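Long-range contact in prolyl 4-hydroxylase (Phytophthora capsici LT1534, PDB 6IUQ), which probably hydroxylates proline residues of protein substrates, as an iron(II)- and 2-oxoglutarate-dependent oxygenase built on a double-stranded beta-helix core: residues 4-17 with 106-118. Residues are numbered along the deposited sequence; the frame is centred on the assembly and turned at random.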
loop_
_atom_site.group_PDB
_atom_site.type_symbol
_atom_site.label_atom_id
_atom_site.label_comp_id
_atom_site.label_asym_id
_atom_site.label_seq_id
_atom_site.Cartn_x
_atom_site.Cartn_y
_atom_site.Cartn_z
ATOM N N LYS A 4 22.639 11.047 -17.820
ATOM C CA LYS A 4 21.951 10.424 -18.954
ATOM C C LYS A 4 20.540 10.971 -19.189
ATOM O O LYS A 4 20.137 11.127 -20.336
ATOM C CB LYS A 4 21.884 8.904 -18.781
ATOM C CG LYS A 4 22.972 8.147 -19.503
ATOM C CD LYS A 4 23.105 8.641 -20.936
ATOM C CE LYS A 4 23.620 7.559 -21.872
ATOM N NZ LYS A 4 23.655 8.038 -23.297
ATOM N N PHE A 5 19.770 11.243 -18.136
ATOM C CA PHE A 5 18.546 12.015 -18.355
ATOM C C PHE A 5 18.994 13.381 -18.829
ATOM O O PHE A 5 19.799 14.024 -18.162
ATOM C CB PHE A 5 17.654 12.149 -17.109
ATOM C CG PHE A 5 16.399 12.976 -17.360
ATOM C CD1 PHE A 5 15.337 12.447 -18.094
ATOM C CD2 PHE A 5 16.303 14.292 -16.903
ATOM C CE1 PHE A 5 14.184 13.202 -18.367
ATOM C CE2 PHE A 5 15.161 15.061 -17.165
ATOM C CZ PHE A 5 14.092 14.513 -17.905
ATOM N N PRO A 6 18.481 13.818 -19.990
ATOM C CA PRO A 6 18.891 15.053 -20.673
ATOM C C PRO A 6 18.935 16.264 -19.756
ATOM O O PRO A 6 19.859 17.065 -19.889
ATOM C CB PRO A 6 17.825 15.229 -21.765
ATOM C CG PRO A 6 16.774 14.174 -21.494
ATOM C CD PRO A 6 17.477 13.081 -20.769
ATOM N N GLY A 7 17.978 16.394 -18.839
ATOM C CA GLY A 7 18.059 17.436 -17.826
ATOM C C GLY A 7 17.166 18.644 -18.057
ATOM O O GLY A 7 17.293 19.669 -17.375
ATOM N N VAL A 8 16.251 18.529 -19.014
ATOM C CA VAL A 8 15.344 19.626 -19.307
ATOM C C VAL A 8 13.921 19.175 -19.012
ATOM O O VAL A 8 13.493 18.107 -19.451
ATOM C CB VAL A 8 15.465 20.107 -20.776
ATOM C CG1 VAL A 8 14.705 21.419 -20.972
ATOM C CG2 VAL A 8 16.938 20.282 -21.162
ATOM N N TYR A 9 13.196 19.990 -18.255
ATOM C CA TYR A 9 11.883 19.596 -17.772
ATOM C C TYR A 9 10.808 20.454 -18.414
ATOM O O TYR A 9 11.015 21.640 -18.657
ATOM C CB TYR A 9 11.829 19.700 -16.240
ATOM C CG TYR A 9 12.815 18.773 -15.561
ATOM C CD1 TYR A 9 12.482 17.452 -15.291
ATOM C CD2 TYR A 9 14.095 19.209 -15.220
ATOM C CE1 TYR A 9 13.387 16.593 -14.692
ATOM C CE2 TYR A 9 15.010 18.349 -14.620
ATOM C CZ TYR A 9 14.646 17.047 -14.361
ATOM O OH TYR A 9 15.538 16.190 -13.754
ATOM N N LYS A 10 9.656 19.847 -18.677
ATOM C CA LYS A 10 8.554 20.541 -19.340
ATOM C C LYS A 10 7.991 21.714 -18.536
ATOM O O LYS A 10 7.275 22.559 -19.079
ATOM C CB LYS A 10 7.429 19.552 -19.647
ATOM C CG LYS A 10 7.260 19.250 -21.125
ATOM C CD LYS A 10 6.294 20.231 -21.794
ATOM C CE LYS A 10 4.854 20.001 -21.350
ATOM N NZ LYS A 10 3.936 21.066 -21.851
ATOM N N GLU A 11 8.312 21.765 -17.249
ATOM C CA GLU A 11 7.736 22.767 -16.362
ATOM C C GLU A 11 8.715 23.134 -15.254
ATOM O O GLU A 11 9.487 22.300 -14.796
ATOM C CB GLU A 11 6.425 22.248 -15.774
ATOM C CG GLU A 11 5.845 23.104 -14.662
ATOM C CD GLU A 11 4.510 22.575 -14.169
ATOM O OE1 GLU A 11 4.116 22.887 -13.008
ATOM O OE2 GLU A 11 3.859 21.848 -14.954
ATOM N N SER A 12 8.695 24.385 -14.827
ATOM C CA SER A 12 9.600 24.802 -13.781
ATOM C C SER A 12 9.147 24.171 -12.463
ATOM O O SER A 12 7.956 23.967 -12.253
ATOM C CB SER A 12 9.649 26.328 -13.695
ATOM O OG SER A 12 8.551 26.832 -12.967
ATOM N N PHE A 13 10.087 23.831 -11.588
ATOM C CA PHE A 13 9.709 23.219 -10.316
ATOM C C PHE A 13 10.707 23.495 -9.207
ATOM O O PHE A 13 11.829 23.917 -9.450
ATOM C CB PHE A 13 9.548 21.708 -10.477
ATOM C CG PHE A 13 10.849 20.982 -10.663
ATOM C CD1 PHE A 13 11.446 20.920 -11.910
ATOM C CD2 PHE A 13 11.468 20.353 -9.587
ATOM C CE1 PHE A 13 12.651 20.249 -12.085
ATOM C CE2 PHE A 13 12.665 19.674 -9.748
ATOM C CZ PHE A 13 13.262 19.621 -11.000
ATOM N N THR A 14 10.280 23.230 -7.983
ATOM C CA THR A 14 11.145 23.349 -6.822
ATOM C C THR A 14 11.215 22.025 -6.081
ATOM O O THR A 14 10.185 21.478 -5.677
ATOM C CB THR A 14 10.642 24.422 -5.840
ATOM O OG1 THR A 14 10.286 25.604 -6.564
ATOM C CG2 THR A 14 11.724 24.753 -4.838
ATOM N N ARG A 15 12.424 21.504 -5.914
ATOM C CA ARG A 15 12.632 20.377 -5.028
ATOM C C ARG A 15 12.357 20.876 -3.611
ATOM O O ARG A 15 13.256 21.381 -2.949
ATOM C CB ARG A 15 14.049 19.837 -5.167
ATOM C CG ARG A 15 14.328 18.586 -4.381
ATOM C CD ARG A 15 15.780 18.205 -4.552
ATOM N NE ARG A 15 16.125 17.934 -5.949
ATOM C CZ ARG A 15 17.374 17.785 -6.383
ATOM N NH1 ARG A 15 18.391 17.908 -5.533
ATOM N NH2 ARG A 15 17.611 17.532 -7.663
ATOM N N ASP A 16 11.109 20.749 -3.162
ATOM C CA ASP A 16 10.659 21.439 -1.947
ATOM C C ASP A 16 10.491 20.501 -0.747
ATOM O O ASP A 16 9.367 20.115 -0.402
ATOM C CB ASP A 16 9.336 22.183 -2.214
ATOM C CG ASP A 16 9.096 23.326 -1.220
ATOM O OD1 ASP A 16 9.760 23.340 -0.153
ATOM O OD2 ASP A 16 8.246 24.207 -1.502
ATOM N N TYR A 17 11.616 20.182 -0.109
ATOM C CA TYR A 17 11.668 19.262 1.020
ATOM C C TYR A 17 10.811 19.673 2.194
ATOM O O TYR A 17 10.226 18.829 2.850
ATOM C CB TYR A 17 13.096 19.121 1.533
ATOM C CG TYR A 17 14.086 18.475 0.598
ATOM C CD1 TYR A 17 13.860 17.201 0.079
ATOM C CD2 TYR A 17 15.280 19.122 0.273
ATOM C CE1 TYR A 17 14.792 16.600 -0.758
ATOM C CE2 TYR A 17 16.216 18.529 -0.558
ATOM C CZ TYR A 17 15.967 17.263 -1.065
ATOM O OH TYR A 17 16.894 16.672 -1.892
ATOM N N LYS A 106 21.399 8.387 -13.125
ATOM C CA LYS A 106 20.810 8.843 -14.379
ATOM C C LYS A 106 19.622 9.771 -14.165
ATOM O O LYS A 106 19.261 10.509 -15.071
ATOM C CB LYS A 106 20.373 7.659 -15.245
ATOM C CG LYS A 106 21.490 6.671 -15.549
ATOM C CD LYS A 106 21.012 5.532 -16.441
ATOM C CE LYS A 106 22.181 4.632 -16.857
ATOM N NZ LYS A 106 23.233 5.377 -17.621
ATOM N N VAL A 107 19.017 9.737 -12.973
ATOM C CA VAL A 107 17.760 10.459 -12.725
ATOM C C VAL A 107 17.773 11.274 -11.429
ATOM O O VAL A 107 17.313 10.815 -10.377
ATOM C CB VAL A 107 16.572 9.480 -12.704
ATOM C CG1 VAL A 107 16.103 9.173 -14.129
ATOM C CG2 VAL A 107 16.944 8.180 -11.969
ATOM N N PRO A 108 18.279 12.512 -11.512
ATOM C CA PRO A 108 18.569 13.358 -10.342
ATOM C C PRO A 108 17.401 13.600 -9.378
ATOM O O PRO A 108 17.615 13.595 -8.153
ATOM C CB PRO A 108 19.015 14.687 -10.981
ATOM C CG PRO A 108 19.568 14.298 -12.300
ATOM C CD PRO A 108 18.667 13.171 -12.774
ATOM N N GLU A 109 16.198 13.832 -9.895
ATOM C CA GLU A 109 15.073 14.054 -8.999
ATOM C C GLU A 109 14.668 12.748 -8.319
ATOM O O GLU A 109 14.274 12.744 -7.151
ATOM C CB GLU A 109 13.879 14.673 -9.741
ATOM C CG GLU A 109 14.178 16.025 -10.372
ATOM C CD GLU A 109 14.776 17.022 -9.377
ATOM O OE1 GLU A 109 14.336 17.068 -8.201
ATOM O OE2 GLU A 109 15.710 17.759 -9.771
ATOM N N LEU A 110 14.745 11.638 -9.042
ATOM C CA LEU A 110 14.434 10.355 -8.417
ATOM C C LEU A 110 15.528 9.978 -7.425
ATOM O O LEU A 110 15.238 9.391 -6.389
ATOM C CB LEU A 110 14.248 9.264 -9.464
ATOM C CG LEU A 110 12.945 9.353 -10.262
ATOM C CD1 LEU A 110 12.947 8.366 -11.437
ATOM C CD2 LEU A 110 11.739 9.120 -9.347
ATOM N N ASP A 111 16.777 10.340 -7.725
ATOM C CA ASP A 111 17.888 10.057 -6.823
ATOM C C ASP A 111 17.738 10.867 -5.534
ATOM O O ASP A 111 17.888 10.340 -4.441
ATOM C CB ASP A 111 19.223 10.364 -7.505
ATOM C CG ASP A 111 20.430 9.870 -6.705
ATOM O OD1 ASP A 111 20.244 9.211 -5.649
ATOM O OD2 ASP A 111 21.575 10.135 -7.145
ATOM N N ALA A 112 17.429 12.149 -5.666
ATOM C CA ALA A 112 17.148 12.997 -4.512
ATOM C C ALA A 112 15.943 12.504 -3.711
ATOM O O ALA A 112 15.911 12.622 -2.485
ATOM C CB ALA A 112 16.916 14.432 -4.956
ATOM N N LEU A 113 14.941 11.958 -4.390
ATOM C CA LEU A 113 13.806 11.418 -3.651
ATOM C C LEU A 113 14.266 10.182 -2.895
ATOM O O LEU A 113 13.875 9.975 -1.767
ATOM C CB LEU A 113 12.624 11.085 -4.561
ATOM C CG LEU A 113 11.394 10.588 -3.777
ATOM C CD1 LEU A 113 11.067 11.508 -2.597
ATOM C CD2 LEU A 113 10.172 10.431 -4.673
ATOM N N PHE A 114 15.130 9.382 -3.505
ATOM C CA PHE A 114 15.623 8.188 -2.830
ATOM C C PHE A 114 16.376 8.544 -1.547
ATOM O O PHE A 114 16.253 7.858 -0.556
ATOM C CB PHE A 114 16.531 7.369 -3.746
ATOM C CG PHE A 114 17.124 6.156 -3.076
ATOM C CD1 PHE A 114 16.457 4.938 -3.109
ATOM C CD2 PHE A 114 18.344 6.229 -2.412
ATOM C CE1 PHE A 114 16.997 3.816 -2.493
ATOM C CE2 PHE A 114 18.881 5.116 -1.785
ATOM C CZ PHE A 114 18.209 3.909 -1.830
ATOM N N HIS A 115 17.136 9.628 -1.575
ATOM C CA HIS A 115 17.964 10.030 -0.445
ATOM C C HIS A 115 17.235 10.908 0.555
ATOM O O HIS A 115 17.721 11.164 1.654
ATOM C CB HIS A 115 19.213 10.765 -0.952
ATOM C CG HIS A 115 20.262 9.847 -1.501
ATOM N ND1 HIS A 115 20.568 9.781 -2.842
ATOM C CD2 HIS A 115 21.066 8.948 -0.883
ATOM C CE1 HIS A 115 21.527 8.888 -3.025
ATOM N NE2 HIS A 115 21.842 8.367 -1.853
ATOM N N SER A 116 16.064 11.386 0.179
ATOM C CA SER A 116 15.289 12.208 1.096
ATOM C C SER A 116 14.861 11.422 2.338
ATOM O O SER A 116 14.493 10.248 2.255
ATOM C CB SER A 116 14.066 12.779 0.382
ATOM O OG SER A 116 13.123 13.217 1.332
ATOM N N THR A 117 14.925 12.068 3.495
ATOM C CA THR A 117 14.496 11.434 4.737
ATOM C C THR A 117 13.327 12.150 5.393
ATOM O O THR A 117 13.049 11.918 6.579
ATOM C CB THR A 117 15.626 11.378 5.777
ATOM O OG1 THR A 117 16.073 12.712 6.059
ATOM C CG2 THR A 117 16.767 10.524 5.284
ATOM N N GLU A 118 12.659 13.026 4.643
ATOM C CA GLU A 118 11.565 13.824 5.202
ATOM C C GLU A 118 10.452 12.917 5.719
ATOM O O GLU A 118 9.957 13.094 6.837
ATOM C CB GLU A 118 11.028 14.805 4.160
ATOM C CG GLU A 118 11.686 16.185 4.245
ATOM C CD GLU A 118 13.193 16.133 4.000
ATOM O OE1 GLU A 118 13.621 15.407 3.067
ATOM O OE2 GLU A 118 13.951 16.811 4.738
HETATM O O HOH W 1 17.083 18.073 -11.892
HETATM O O HOH W 2 17.935 14.359 -0.992
#
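The carboxylate of E109 is gripped side-on by R15: NH2 of R15 reaches OE2 of E109 at 2.8 Å and NE of R15 reaches OE1 of E109 at 3.0 Å. Both oxygens lie close to the guanidinium plane, yet the two flat groups are turned 46° apart. NE meets OE1 on its syn side, tilted somewhat out of the carboxylate plane, while NH2 comes to OE2 from above that plane. An extended start, with chi1 and chi2 both near 180°, carries the R15 chain toward helix 108-115, and a bend at chi3 (-61°) lays its guanidinium over A112, whose CB sits beneath the centre of one face, 3.7 Å from CZ of R15.

The F13 side chain points against that of E109 and sets its ring edge to the same carboxylate, CZ of F13 lying 3.3 Å from OE2 of E109. A water modelled rather close to that oxygen also donates to OH of Y9, a hydroxyl that also bonds to E55 on helix 46-61. E55 in turn accepts from the backbone N of E109 and of L110, in the first turn of helix 108-115.

At one end of the contact, N of F5 donates to O of K106 (3.2 Å). At the other, a second water joins OH of Y17 to O of A112, and OE1 of E118, which accepts from OG of S116, lies 3.5 Å from CD1 of Y17.

The N-terminal segment thus runs along the outer side of helix 108-115, far from the iron, and the paired carboxylate of E109 would be expected to stay ionised there.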